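Local coordinates for protein omega-class glutathione S-transferase (Bombyx mori, PDB 3WD6) that binds glutathione and, as an omega-class glutathione transferase, probably catalyses glutathione-dependent transfer and dehydroascorbate reduction, at residues A125-I129 and A154-I158; L132-L137 and F192-V198. All coordinates share one frame. Numbering follows the deposited sequence.

Contact 1: residues A125-I129 and A154-I158; sequences ASAPI and ALDFI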
# COMPACT_ATOMS: atom_id res chain seq x y z
N ALA A 125 7.77 10.21 6.26
CA ALA A 125 7.21 10.33 7.60
C ALA A 125 6.38 9.09 8.04
O ALA A 125 6.20 8.87 9.24
CB ALA A 125 6.40 11.64 7.75
N SER A 126 5.90 8.27 7.11
CA SER A 126 5.14 7.09 7.56
C SER A 126 5.97 5.83 7.89
O SER A 126 5.41 4.80 8.29
CB SER A 126 4.02 6.75 6.59
OG SER A 126 4.53 6.15 5.41
N ALA A 127 7.29 5.91 7.74
CA ALA A 127 8.15 4.75 8.04
C ALA A 127 7.93 4.15 9.45
O ALA A 127 7.83 2.92 9.59
CB ALA A 127 9.63 5.08 7.83
N PRO A 128 7.84 5.00 10.49
CA PRO A 128 7.60 4.50 11.86
C PRO A 128 6.29 3.73 11.96
O PRO A 128 6.17 2.79 12.77
CB PRO A 128 7.52 5.78 12.70
CG PRO A 128 8.34 6.76 11.94
CD PRO A 128 8.09 6.46 10.48
N ILE A 129 5.31 4.12 11.15
CA ILE A 129 4.04 3.40 11.10
C ILE A 129 4.23 2.05 10.42
O ILE A 129 3.77 1.02 10.91
CB ILE A 129 2.98 4.21 10.33
CG1 ILE A 129 2.71 5.53 11.07
CG2 ILE A 129 1.69 3.38 10.13
CD1 ILE A 129 1.93 6.52 10.27
N ALA A 154 4.87 10.10 14.19
CA ALA A 154 4.56 9.93 12.79
C ALA A 154 3.16 10.47 12.51
O ALA A 154 2.97 11.31 11.61
CB ALA A 154 4.67 8.45 12.40
N LEU A 155 2.18 10.01 13.28
CA LEU A 155 0.81 10.47 13.11
C LEU A 155 0.71 11.99 13.32
O LEU A 155 0.09 12.68 12.51
CB LEU A 155 -0.12 9.73 14.06
CG LEU A 155 -0.05 8.20 13.96
CD1 LEU A 155 -0.88 7.57 15.06
CD2 LEU A 155 -0.49 7.71 12.58
N ASP A 156 1.33 12.49 14.39
CA ASP A 156 1.30 13.92 14.69
C ASP A 156 1.75 14.73 13.48
O ASP A 156 1.09 15.70 13.08
CB ASP A 156 2.19 14.27 15.89
CG ASP A 156 1.67 13.70 17.20
OD1 ASP A 156 0.46 13.38 17.29
OD2 ASP A 156 2.48 13.59 18.16
N PHE A 157 2.87 14.32 12.91
CA PHE A 157 3.49 15.07 11.81
C PHE A 157 2.54 15.09 10.63
O PHE A 157 2.29 16.15 10.03
CB PHE A 157 4.82 14.43 11.42
CG PHE A 157 5.52 15.14 10.29
CD1 PHE A 157 6.38 16.20 10.55
CD2 PHE A 157 5.34 14.74 8.97
CE1 PHE A 157 7.04 16.86 9.53
CE2 PHE A 157 6.01 15.40 7.93
CZ PHE A 157 6.87 16.46 8.21
N ILE A 158 2.00 13.92 10.29
CA ILE A 158 1.12 13.81 9.13
C ILE A 158 -0.17 14.63 9.31
O ILE A 158 -0.53 15.45 8.45
CB ILE A 158 0.82 12.35 8.81
CG1 ILE A 158 2.14 11.65 8.45
CG2 ILE A 158 -0.18 12.26 7.66
CD1 ILE A 158 2.01 10.16 8.17
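Ala125 and Ser126 lead into helix 127-138, while 154-158 is a full turn from the middle of helix 145-165, closed by Ile158 N to Ala154 O at 3.1 Å. Both belong to the all-helical C-terminal domain of the glutathione transferase fold, and this is a helix-to-helix packing contact within that bundle. The backbones come closest at two alanines: the CA atoms of Ala125 and Ala154 lie 5.8 Å apart, a spacing allowed by their small side chains. Ala154 CB sits against the start of helix 127-138 and the residues before it, 3.5 Å from Ala125 O, 3.9 Å from Pro128 CB and 3.8 Å from Ile129 CG1. Pro128 suits the first turn of a helix, where its missing amide hydrogen costs no helical bond.

Further along helix 145-165, Phe157 and Ile158 meet Ala125: Phe157 CD2 is 3.5 Å and Ile158 CG1 4.3 Å from Ala125 CB. Ser126 OG is hydrogen-bonded to Val123 O and Gln130 NE2, and Ser126 CB comes to 4.3 Å from Ile158 CD1. Helix 177-189 lines the buried side of the contact: Ile182 touches Ser126 and Ile158, Trp185 touches Ile129, and Phe186 touches Leu155. The contact is mainly apolar packing. The buried, extended Ile129 side chain reaches between two residues of the other helix, its CD1 lying 3.6 Å from Leu155 CD2 and 4.2 Å from Ile158 CD1.

Contact 2: residues L132-L137 and F192-V198; sequences LFIKIL and FAHDERV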
# COMPACT_ATOMS: atom_id res chain seq x y z
N LEU A 132 6.08 -0.09 13.06
CA LEU A 132 5.27 -0.62 14.16
C LEU A 132 4.38 -1.76 13.69
O LEU A 132 4.26 -2.77 14.39
CB LEU A 132 4.41 0.48 14.78
CG LEU A 132 3.59 -0.05 15.96
CD1 LEU A 132 4.52 -0.53 17.07
CD2 LEU A 132 2.63 1.01 16.49
N PHE A 133 3.75 -1.58 12.53
CA PHE A 133 2.80 -2.57 12.00
C PHE A 133 3.48 -3.92 11.75
O PHE A 133 3.02 -4.95 12.22
CB PHE A 133 2.07 -2.04 10.75
CG PHE A 133 1.71 -3.11 9.72
CD1 PHE A 133 2.49 -3.30 8.58
CD2 PHE A 133 0.57 -3.90 9.87
CE1 PHE A 133 2.17 -4.24 7.66
CE2 PHE A 133 0.28 -4.85 8.91
CZ PHE A 133 1.11 -4.99 7.81
N ILE A 134 4.60 -3.90 11.04
CA ILE A 134 5.34 -5.12 10.77
C ILE A 134 5.94 -5.77 12.05
O ILE A 134 6.06 -7.00 12.12
CB ILE A 134 6.43 -4.90 9.70
CG1 ILE A 134 7.11 -6.23 9.34
CG2 ILE A 134 7.46 -3.88 10.18
CD1 ILE A 134 6.19 -7.26 8.71
N LYS A 135 6.28 -4.96 13.05
CA LYS A 135 6.76 -5.51 14.32
C LYS A 135 5.62 -6.17 15.08
O LYS A 135 5.77 -7.29 15.57
CB LYS A 135 7.39 -4.43 15.20
CG LYS A 135 8.90 -4.30 15.06
CD LYS A 135 9.42 -3.09 15.87
CE LYS A 135 10.86 -2.77 15.51
NZ LYS A 135 11.06 -2.79 14.03
N ILE A 136 4.50 -5.47 15.19
CA ILE A 136 3.36 -6.03 15.92
C ILE A 136 2.89 -7.31 15.26
O ILE A 136 2.49 -8.27 15.91
CB ILE A 136 2.20 -5.04 15.95
CG1 ILE A 136 2.56 -3.87 16.88
CG2 ILE A 136 0.92 -5.74 16.38
CD1 ILE A 136 1.41 -2.93 17.18
N LEU A 137 2.97 -7.31 13.94
CA LEU A 137 2.55 -8.44 13.13
C LEU A 137 3.45 -9.67 13.27
O LEU A 137 2.94 -10.78 13.38
CB LEU A 137 2.44 -8.02 11.66
CG LEU A 137 1.66 -8.95 10.74
CD1 LEU A 137 0.22 -9.05 11.19
CD2 LEU A 137 1.76 -8.47 9.30
N PHE A 192 -5.89 -2.90 13.50
CA PHE A 192 -5.15 -2.94 14.75
C PHE A 192 -5.82 -2.05 15.78
O PHE A 192 -5.29 -1.86 16.87
CB PHE A 192 -3.70 -2.49 14.54
CG PHE A 192 -2.87 -3.48 13.78
CD1 PHE A 192 -2.19 -4.50 14.45
CD2 PHE A 192 -2.77 -3.40 12.40
CE1 PHE A 192 -1.41 -5.42 13.75
CE2 PHE A 192 -1.99 -4.33 11.69
CZ PHE A 192 -1.31 -5.34 12.37
N ALA A 193 -6.99 -1.52 15.43
CA ALA A 193 -7.65 -0.54 16.28
C ALA A 193 -8.15 -1.08 17.63
O ALA A 193 -8.73 -0.33 18.40
CB ALA A 193 -8.77 0.18 15.52
N HIS A 194 -7.93 -2.36 17.94
CA HIS A 194 -8.21 -2.83 19.31
C HIS A 194 -6.99 -3.46 19.99
O HIS A 194 -7.13 -4.22 20.95
CB HIS A 194 -9.40 -3.79 19.39
CG HIS A 194 -10.12 -3.74 20.71
ND1 HIS A 194 -10.27 -2.58 21.45
CD2 HIS A 194 -10.77 -4.71 21.40
CE1 HIS A 194 -10.97 -2.84 22.54
NE2 HIS A 194 -11.29 -4.13 22.54
N ASP A 195 -5.82 -3.16 19.44
CA ASP A 195 -4.57 -3.30 20.17
C ASP A 195 -4.36 -1.91 20.77
O ASP A 195 -4.62 -0.90 20.11
CB ASP A 195 -3.45 -3.71 19.22
CG ASP A 195 -2.07 -3.61 19.85
OD1 ASP A 195 -1.86 -2.75 20.72
OD2 ASP A 195 -1.19 -4.40 19.45
N GLU A 196 -3.93 -1.85 22.03
CA GLU A 196 -3.95 -0.61 22.79
C GLU A 196 -2.83 0.35 22.33
O GLU A 196 -2.92 1.58 22.48
CB GLU A 196 -3.87 -0.91 24.30
CG GLU A 196 -2.54 -1.53 24.81
CD GLU A 196 -2.35 -3.03 24.49
OE1 GLU A 196 -3.31 -3.71 24.03
OE2 GLU A 196 -1.22 -3.54 24.71
N ARG A 197 -1.79 -0.24 21.75
CA ARG A 197 -0.61 0.48 21.31
C ARG A 197 -0.83 1.17 19.96
O ARG A 197 0.05 1.88 19.47
CB ARG A 197 0.56 -0.50 21.19
CG ARG A 197 0.75 -1.39 22.41
CD ARG A 197 1.77 -2.51 22.16
NE ARG A 197 1.25 -3.55 21.28
CZ ARG A 197 1.93 -4.63 20.92
NH1 ARG A 197 3.16 -4.82 21.36
NH2 ARG A 197 1.37 -5.54 20.12
N VAL A 198 -2.00 0.96 19.36
CA VAL A 198 -2.31 1.48 18.03
C VAL A 198 -3.54 2.39 18.04
O VAL A 198 -3.59 3.37 17.31
CB VAL A 198 -2.56 0.33 17.03
CG1 VAL A 198 -2.80 0.89 15.62
CG2 VAL A 198 -1.40 -0.66 17.05
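An Asx turn shapes the loop that packs here on helix 127-138 of the C-terminal helical domain: Asp195 OD1 accepts from Arg197 N at 2.7 Å. The same carboxylate holds the Arg197 side chain in a salt bridge, NH2 to Asp195 OD2 at 2.9 Å, which folds the guanidinium back so that one face lies against Ile136. Ile136 is the centre of the contact. Its CG2 is 3.5 Å from Phe192 CE1, and its CD1 is 3.6 Å from Val198 CG2 and 3.8 Å from Asp195 OD2. One turn earlier, Leu132 CD2 lies 4.0 Å from Arg197 O. The Phe133 and Phe192 rings meet rim to rim, planes at 86° and centroids 5.5 Å apart; the Phe133 side chain is about 7 Å from the bound glutathione. Three helices border the contact: Phe192 and Leu137 meet His235 of helix 228-240, Phe133 meets Trp185 of helix 177-189, and Val198 O accepts a hydrogen bond from Tyr151 OH of helix 145-165.

How the contacts relate
Contacts 1 and 2 lie about 14 Å apart, centre to centre, and share helix 127-138: its first turn serves contact 1, the following turns contact 2. Along the chain the order is 125-129, 132-137, 154-158, 192-198, so the two pairings interleave. The start of helix 127-138 packs on the middle of helix 145-165; farther along, the same helix packs on the loop between helices 177-189 and 206-216. Helix 177-189 borders both contacts, with Trp185 as a shared neighbour. One helix of the C-terminal domain is thus joined to two later parts of it, and the Phe133 side chain of contact 2 lies nearer the bound glutathione than contact 1 does.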